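Local coordinates for protein hyaluronidase (Thermobaculum terrenum, PDB 5DIY) that probably cleaves N-acetylglucosamine from O-GlcNAc-modified substrates, acting as a hexosaminidase of glycoside hydrolase family 84, at residues K16-H20 with Q21-D25; Y134-L137 with A138-Q141; F27-M30 with Q31-L35. All coordinates share one frame; numbering follows the deposited sequence.

All three contacts are local, in series along the chain, and none closes a long loop or crosses another. Interaction 1 comes first, where the loop after barrel strand 6-11 turns into helix 20-32. Interaction 3 follows on the same helix and finishes it, turning the chain toward strand 37-40; the two centres are about 15 Å apart. Together they mark the beginning and end of the helix in the first beta-alpha-beta unit of the barrel. Interaction 2 starts another helix, 137-153, between strands 113-117 and 160-164, and its centre lies about 36 Å from that of interaction 1. Two contacts thus begin helices and one ends a helix, within one TIM-type barrel.

Interaction 1 (K16-H20 with Q21-D25); sequences KPWEH and QERLD
Extended backbone at P17 to E19 passes into helix at H20, with E19 as N-cap and the first turn closed by R23 N to E19 O (3.0 Å) and L24 N to H20 O (3.2 Å). E22, at the N3 position, reaches back: CG lies beside its backbone N (chi1 -66°), and the extended chain beyond brings OE1 to 2.8 Å from E19 N, a nearly straight bond on the anti side of the carboxylate but 31° out of its plane. This is the N3-to-N-cap half of a capping box. The E19 side chain bends away at chi2, and its OE2 meets K16 NZ at 2.7 Å in a salt bridge. A water links K16 NZ to E22 OE1; another, in plane at both edges, links H20 ND1 to R23 NH1. R23 lays a guanidinium face against the W18 carbonyl, CZ 3.2 Å from W18 O, while its CG comes to the edge of the indole. L24 CG packs over one face of the H20 imidazole near the rim, and L24 CD1 comes closest, 3.5 Å from H20 NE2. E11 accepts from W18 N and forms a salt bridge with R23 NE; the indole NE1 bonds to M259 O. With K367 pairing with E22 OE2 and the helix start close by, the E22 carboxylate is probably stabilised in its charged form.

Interaction 2 (Y134-L137 with A138-Q141); sequences YSNL and AEAQ
The start of helix 137-153 is built here, with N136 as the N-cap residue and the preceding Y134 and S135 folded back against the first turn. N136 O accepts A140 N at 3.2 Å in the carbonyl plane, along with a weak bond from E139 N. The next bond, Q141 N to L137 O, is shorter (2.9 Å) and almost straight at 175°. E139, three residues beyond the cap, points its chain back to S135, the residue before the cap: its OE2 takes the S135 N-H at 3.1 Å, the donor coming from above the carboxylate plane. S135 CB rests close to the same oxygen, so the glutamate both ties down the backbone at S135 and packs beside it. Y134 lies flat against the helix. Its CG is beside the backbone N (chi1 -47°), which sets one ring face over A140: the A140 CA lies 3.5 Å from the ring centroid, 8° off the normal, a CH-pi contact, and the A140 methyl presses on the ring at CD2 (3.3 Å). The phenol hydroxyl is held farther along the helix by D143. The L137 and Q141 side chains cross at a slant, L137 CD2 3.2 Å from Q141 NE2, while Q141 CG passes alongside the L137 carbonyl oxygen. The amide itself is fixed from outside, OE1 by Y176 and NE2 by T166. A138 and L137 lean on Y176 of helix 175-183, N136 and A138 on its I179, and Q141 touches F118 just after strand 113-117, so the helix start is wedged between helix 175-183 and the loops following strands 77-82, 113-117 and 160-164.

Interaction 3 (F27-M30 with Q31-L35); sequences FEFM and QANNL
M30, L35 and F29 carry most of this contact, in which helix 20-32 comes to its end. M30 is engaged through both its carbonyl and its side chain: its oxygen receives L35 N at 2.8 Å, and its side chain packs on that of L35. The 6-to-1 bond, paired with N34 N to Q31 O (3.3 Å), makes a Schellman motif in which N34, with positive phi, is the C-prime residue. The reversal at N34 brings L35 CB to 3.8 Å from M30 CB, the apolar closure that goes with this motif. The two chains meet at about a right angle, L35 CD1 approaching M30 CG. F29 contributes twice. F29 O accepts N33 N at 3.2 Å in a bent bond of 137°, and the same N-H makes a weak second bond to M30 O. F29 CG is anti to the backbone N (chi1 171°), and the ring turns back toward N33, whose amide end stands over one face, offset toward the rim, the planes 52° apart. Upstream the helix is regular, Q31 N bonding to F27 O and A32 N to E28 O. M30 and L35 both settle on I9 of strand 6-11, L35 also on L276, while F29 and N33 face helix 262-277 and F27 packs against helix 58-73 and Y38, placing the helix end between these two helices and over the barrel strands.

Interaction 1 (K16-H20 with Q21-D25)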
loop_
_atom_site.group_PDB
_atom_site.type_symbol
_atom_site.label_atom_id
_atom_site.label_comp_id
_atom_site.label_asym_id
_atom_site.label_seq_id
_atom_site.Cartn_x
_atom_site.Cartn_y
_atom_site.Cartn_z
ATOM N N LYS C 16 3.437 -11.594 5.597
ATOM C CA LYS C 16 4.758 -12.188 5.818
ATOM C C LYS C 16 5.791 -11.122 6.176
ATOM O O LYS C 16 6.056 -10.242 5.359
ATOM C CB LYS C 16 5.206 -12.938 4.553
ATOM C CG LYS C 16 6.485 -13.747 4.700
ATOM C CD LYS C 16 6.994 -14.198 3.341
ATOM C CE LYS C 16 8.260 -15.021 3.471
ATOM N NZ LYS C 16 9.382 -14.237 4.049
ATOM N N PRO C 17 6.374 -11.186 7.398
ATOM C CA PRO C 17 7.415 -10.211 7.734
ATOM C C PRO C 17 8.625 -10.279 6.800
ATOM O O PRO C 17 8.905 -11.328 6.214
ATOM C CB PRO C 17 7.815 -10.602 9.164
ATOM C CG PRO C 17 6.621 -11.294 9.718
ATOM C CD PRO C 17 6.034 -12.035 8.558
ATOM N N TRP C 18 9.319 -9.161 6.646
ATOM C CA TRP C 18 10.551 -9.141 5.877
ATOM C C TRP C 18 11.587 -10.099 6.475
ATOM O O TRP C 18 11.677 -10.240 7.700
ATOM C CB TRP C 18 11.140 -7.737 5.830
ATOM C CG TRP C 18 10.411 -6.770 4.952
ATOM C CD1 TRP C 18 9.417 -7.042 4.041
ATOM C CD2 TRP C 18 10.651 -5.367 4.869
ATOM N NE1 TRP C 18 9.020 -5.890 3.416
ATOM C CE2 TRP C 18 9.758 -4.845 3.902
ATOM C CE3 TRP C 18 11.518 -4.492 5.530
ATOM C CZ2 TRP C 18 9.727 -3.493 3.570
ATOM C CZ3 TRP C 18 11.478 -3.143 5.204
ATOM C CH2 TRP C 18 10.584 -2.657 4.234
ATOM N N GLU C 19 12.358 -10.742 5.598
ATOM C CA GLU C 19 13.473 -11.603 6.000
ATOM C C GLU C 19 14.576 -10.755 6.617
ATOM O O GLU C 19 14.708 -9.560 6.307
ATOM C CB GLU C 19 14.071 -12.344 4.795
ATOM C CG GLU C 19 13.142 -13.303 4.070
ATOM C CD GLU C 19 12.807 -14.557 4.856
ATOM O OE1 GLU C 19 13.451 -14.839 5.893
ATOM O OE2 GLU C 19 11.882 -15.274 4.426
ATOM N N HIS C 20 15.381 -11.386 7.465
ATOM C CA HIS C 20 16.500 -10.716 8.123
ATOM C C HIS C 20 17.435 -10.036 7.120
ATOM O O HIS C 20 17.881 -8.898 7.341
ATOM C CB HIS C 20 17.282 -11.710 9.002
ATOM C CG HIS C 20 18.442 -11.094 9.720
ATOM N ND1 HIS C 20 18.286 -10.157 10.719
ATOM C CD2 HIS C 20 19.777 -11.268 9.573
ATOM C CE1 HIS C 20 19.475 -9.780 11.156
ATOM N NE2 HIS C 20 20.395 -10.441 10.478
ATOM N N GLN C 21 17.718 -10.729 6.018
ATOM C CA GLN C 21 18.598 -10.201 4.974
ATOM C C GLN C 21 17.988 -9.014 4.211
ATOM O O GLN C 21 18.700 -8.092 3.811
ATOM C CB GLN C 21 18.977 -11.316 3.985
ATOM C CG GLN C 21 20.097 -10.947 3.025
ATOM C CD GLN C 21 21.359 -10.519 3.754
ATOM O OE1 GLN C 21 21.801 -11.189 4.700
ATOM N NE2 GLN C 21 21.932 -9.386 3.339
ATOM N N GLU C 22 16.676 -9.062 4.006
ATOM C CA GLU C 22 15.937 -7.977 3.339
ATOM C C GLU C 22 15.960 -6.697 4.179
ATOM O O GLU C 22 16.134 -5.603 3.647
ATOM C CB GLU C 22 14.498 -8.415 3.057
ATOM C CG GLU C 22 14.416 -9.540 2.037
ATOM C CD GLU C 22 13.053 -10.207 1.938
ATOM O OE1 GLU C 22 12.269 -10.187 2.904
ATOM O OE2 GLU C 22 12.762 -10.775 0.870
ATOM N N ARG C 23 15.814 -6.845 5.494
ATOM C CA ARG C 23 15.947 -5.715 6.424
ATOM C C ARG C 23 17.330 -5.085 6.360
ATOM O O ARG C 23 17.445 -3.865 6.260
ATOM C CB ARG C 23 15.637 -6.151 7.853
ATOM C CG ARG C 23 14.166 -6.430 8.068
ATOM C CD ARG C 23 13.937 -7.222 9.334
ATOM N NE ARG C 23 12.525 -7.505 9.536
ATOM C CZ ARG C 23 12.035 -8.458 10.326
ATOM N NH1 ARG C 23 12.838 -9.268 11.019
ATOM N NH2 ARG C 23 10.719 -8.612 10.428
ATOM N N LEU C 24 18.368 -5.918 6.389
ATOM C CA LEU C 24 19.752 -5.436 6.308
ATOM C C LEU C 24 20.000 -4.699 4.992
ATOM O O LEU C 24 20.614 -3.636 4.979
ATOM C CB LEU C 24 20.749 -6.594 6.454
ATOM C CG LEU C 24 20.797 -7.287 7.819
ATOM C CD1 LEU C 24 21.468 -8.646 7.695
ATOM C CD2 LEU C 24 21.499 -6.422 8.855
ATOM N N ASP C 25 19.515 -5.287 3.899
ATOM C CA ASP C 25 19.558 -4.672 2.570
ATOM C C ASP C 25 18.745 -3.363 2.512
ATOM O O ASP C 25 19.211 -2.364 1.972
ATOM C CB ASP C 25 19.037 -5.674 1.535
ATOM C CG ASP C 25 19.086 -5.137 0.122
ATOM O OD1 ASP C 25 20.159 -5.221 -0.515
ATOM O OD2 ASP C 25 18.042 -4.636 -0.352
HETATM O O HOH W 1 9.939 -11.804 2.475
HETATM O O HOH W 2 15.567 -10.023 11.662
#

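Interaction 2 (Y134-L137 with A138-Q141)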
loop_
_atom_site.group_PDB
_atom_site.type_symbol
_atom_site.label_atom_id
_atom_site.label_comp_id
_atom_site.label_asym_id
_atom_site.label_seq_id
_atom_site.Cartn_x
_atom_site.Cartn_y
_atom_site.Cartn_z
ATOM N N TYR C 134 -10.227 4.078 35.495
ATOM C CA TYR C 134 -10.268 5.121 34.449
ATOM C C TYR C 134 -11.670 5.315 33.864
ATOM O O TYR C 134 -12.430 4.354 33.731
ATOM C CB TYR C 134 -9.306 4.778 33.297
ATOM C CG TYR C 134 -7.921 4.345 33.730
ATOM C CD1 TYR C 134 -7.000 5.268 34.227
ATOM C CD2 TYR C 134 -7.529 3.008 33.640
ATOM C CE1 TYR C 134 -5.731 4.869 34.626
ATOM C CE2 TYR C 134 -6.263 2.601 34.033
ATOM C CZ TYR C 134 -5.371 3.530 34.525
ATOM O OH TYR C 134 -4.124 3.115 34.915
ATOM N N SER C 135 -11.982 6.555 33.488
ATOM C CA SER C 135 -13.254 6.890 32.829
ATOM C C SER C 135 -13.346 6.414 31.376
ATOM O O SER C 135 -14.448 6.170 30.880
ATOM C CB SER C 135 -13.507 8.403 32.868
ATOM O OG SER C 135 -13.720 8.846 34.193
ATOM N N ASN C 136 -12.203 6.314 30.693
ATOM C CA ASN C 136 -12.164 5.923 29.276
ATOM C C ASN C 136 -10.769 5.469 28.804
ATOM O O ASN C 136 -9.791 5.549 29.554
ATOM C CB ASN C 136 -12.719 7.062 28.396
ATOM C CG ASN C 136 -12.136 8.419 28.746
ATOM O OD1 ASN C 136 -12.839 9.306 29.218
ATOM N ND2 ASN C 136 -10.856 8.590 28.509
ATOM N N LEU C 137 -10.713 4.980 27.565
ATOM C CA LEU C 137 -9.499 4.418 26.948
ATOM C C LEU C 137 -8.333 5.397 26.962
ATOM O O LEU C 137 -7.222 5.044 27.344
ATOM C CB LEU C 137 -9.777 4.008 25.484
ATOM C CG LEU C 137 -9.234 2.698 24.898
ATOM C CD1 LEU C 137 -8.971 2.878 23.409
ATOM C CD2 LEU C 137 -7.993 2.161 25.589
ATOM N N ALA C 138 -8.601 6.624 26.525
ATOM C CA ALA C 138 -7.584 7.682 26.454
ATOM C C ALA C 138 -6.891 7.946 27.788
ATOM O O ALA C 138 -5.689 8.181 27.820
ATOM C CB ALA C 138 -8.190 8.972 25.909
ATOM N N GLU C 139 -7.645 7.869 28.886
ATOM C CA GLU C 139 -7.111 8.111 30.234
ATOM C C GLU C 139 -6.224 6.956 30.674
ATOM O O GLU C 139 -5.150 7.171 31.245
ATOM C CB GLU C 139 -8.239 8.315 31.262
ATOM C CG GLU C 139 -8.697 9.760 31.412
ATOM C CD GLU C 139 -9.873 9.928 32.375
ATOM O OE1 GLU C 139 -10.553 10.972 32.285
ATOM O OE2 GLU C 139 -10.123 9.033 33.219
ATOM N N ALA C 140 -6.686 5.734 30.419
ATOM C CA ALA C 140 -5.936 4.532 30.772
ATOM C C ALA C 140 -4.596 4.522 30.040
ATOM O O ALA C 140 -3.548 4.379 30.662
ATOM C CB ALA C 140 -6.735 3.284 30.427
ATOM N N GLN C 141 -4.658 4.708 28.720
ATOM C CA GLN C 141 -3.469 4.747 27.862
ATOM C C GLN C 141 -2.487 5.850 28.253
ATOM O O GLN C 141 -1.280 5.605 28.339
ATOM C CB GLN C 141 -3.883 4.929 26.395
ATOM C CG GLN C 141 -4.538 3.693 25.807
ATOM C CD GLN C 141 -5.069 3.898 24.403
ATOM O OE1 GLN C 141 -5.142 5.020 23.906
ATOM N NE2 GLN C 141 -5.434 2.803 23.750
#

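Interaction 3 (F27-M30 with Q31-L35)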
loop_
_atom_site.group_PDB
_atom_site.type_symbol
_atom_site.label_atom_id
_atom_site.label_comp_id
_atom_site.label_asym_id
_atom_site.label_seq_id
_atom_site.Cartn_x
_atom_site.Cartn_y
_atom_site.Cartn_z
ATOM N N PHE C 27 18.222 -1.350 4.945
ATOM C CA PHE C 27 18.982 -0.321 5.673
ATOM C C PHE C 27 20.027 0.356 4.785
ATOM O O PHE C 27 20.268 1.559 4.924
ATOM C CB PHE C 27 19.646 -0.873 6.946
ATOM C CG PHE C 27 18.679 -1.362 8.006
ATOM C CD1 PHE C 27 17.329 -0.986 8.021
ATOM C CD2 PHE C 27 19.141 -2.186 9.025
ATOM C CE1 PHE C 27 16.472 -1.446 9.012
ATOM C CE2 PHE C 27 18.284 -2.648 10.019
ATOM C CZ PHE C 27 16.948 -2.279 10.013
ATOM N N GLU C 28 20.632 -0.406 3.874
ATOM C CA GLU C 28 21.562 0.158 2.884
ATOM C C GLU C 28 20.834 1.064 1.887
ATOM O O GLU C 28 21.306 2.161 1.594
ATOM C CB GLU C 28 22.325 -0.947 2.148
ATOM C CG GLU C 28 23.305 -1.693 3.048
ATOM C CD GLU C 28 23.906 -2.938 2.416
ATOM O OE1 GLU C 28 23.396 -3.427 1.380
ATOM O OE2 GLU C 28 24.897 -3.446 2.980
ATOM N N PHE C 29 19.688 0.610 1.378
ATOM C CA PHE C 29 18.818 1.450 0.541
ATOM C C PHE C 29 18.394 2.737 1.270
ATOM O O PHE C 29 18.413 3.827 0.685
ATOM C CB PHE C 29 17.584 0.662 0.075
ATOM C CG PHE C 29 16.540 1.509 -0.611
ATOM C CD1 PHE C 29 16.619 1.767 -1.975
ATOM C CD2 PHE C 29 15.473 2.045 0.112
ATOM C CE1 PHE C 29 15.658 2.551 -2.604
ATOM C CE2 PHE C 29 14.513 2.831 -0.514
ATOM C CZ PHE C 29 14.607 3.083 -1.876
ATOM N N MET C 30 18.020 2.604 2.541
ATOM C CA MET C 30 17.654 3.762 3.367
ATOM C C MET C 30 18.788 4.791 3.465
ATOM O O MET C 30 18.557 5.987 3.275
ATOM C CB MET C 30 17.211 3.316 4.768
ATOM C CG MET C 30 15.818 2.713 4.801
ATOM S SD MET C 30 15.416 1.950 6.379
ATOM C CE MET C 30 15.014 3.397 7.357
ATOM N N GLN C 31 20.010 4.328 3.734
ATOM C CA GLN C 31 21.160 5.239 3.819
ATOM C C GLN C 31 21.449 5.919 2.479
ATOM O O GLN C 31 21.747 7.117 2.459
ATOM C CB GLN C 31 22.425 4.543 4.328
ATOM C CG GLN C 31 23.602 5.508 4.495
ATOM C CD GLN C 31 24.823 4.874 5.136
ATOM O OE1 GLN C 31 25.106 3.691 4.937
ATOM N NE2 GLN C 31 25.570 5.673 5.895
ATOM N N ALA C 32 21.362 5.166 1.378
ATOM C CA ALA C 32 21.542 5.742 0.026
ATOM C C ALA C 32 20.596 6.902 -0.280
ATOM O O ALA C 32 20.972 7.829 -1.005
ATOM C CB ALA C 32 21.407 4.667 -1.048
ATOM N N ASN C 33 19.381 6.837 0.277
ATOM C CA ASN C 33 18.330 7.828 0.050
ATOM C C ASN C 33 18.040 8.747 1.254
ATOM O O ASN C 33 17.045 9.457 1.266
ATOM C CB ASN C 33 17.065 7.085 -0.399
ATOM C CG ASN C 33 17.265 6.364 -1.720
ATOM O OD1 ASN C 33 17.366 5.130 -1.776
ATOM N ND2 ASN C 33 17.358 7.140 -2.794
ATOM N N ASN C 34 18.929 8.746 2.247
ATOM C CA ASN C 34 18.833 9.618 3.424
ATOM C C ASN C 34 17.539 9.413 4.240
ATOM O O ASN C 34 16.926 10.376 4.721
ATOM C CB ASN C 34 19.035 11.093 3.018
ATOM C CG ASN C 34 19.386 11.992 4.196
ATOM O OD1 ASN C 34 20.018 11.562 5.162
ATOM N ND2 ASN C 34 18.968 13.249 4.122
ATOM N N LEU C 35 17.128 8.150 4.369
ATOM C CA LEU C 35 16.086 7.768 5.321
ATOM C C LEU C 35 16.811 7.365 6.596
ATOM O O LEU C 35 17.713 6.533 6.540
ATOM C CB LEU C 35 15.242 6.611 4.784
ATOM C CG LEU C 35 14.430 6.910 3.520
ATOM C CD1 LEU C 35 13.810 5.643 2.954
ATOM C CD2 LEU C 35 13.355 7.945 3.799
#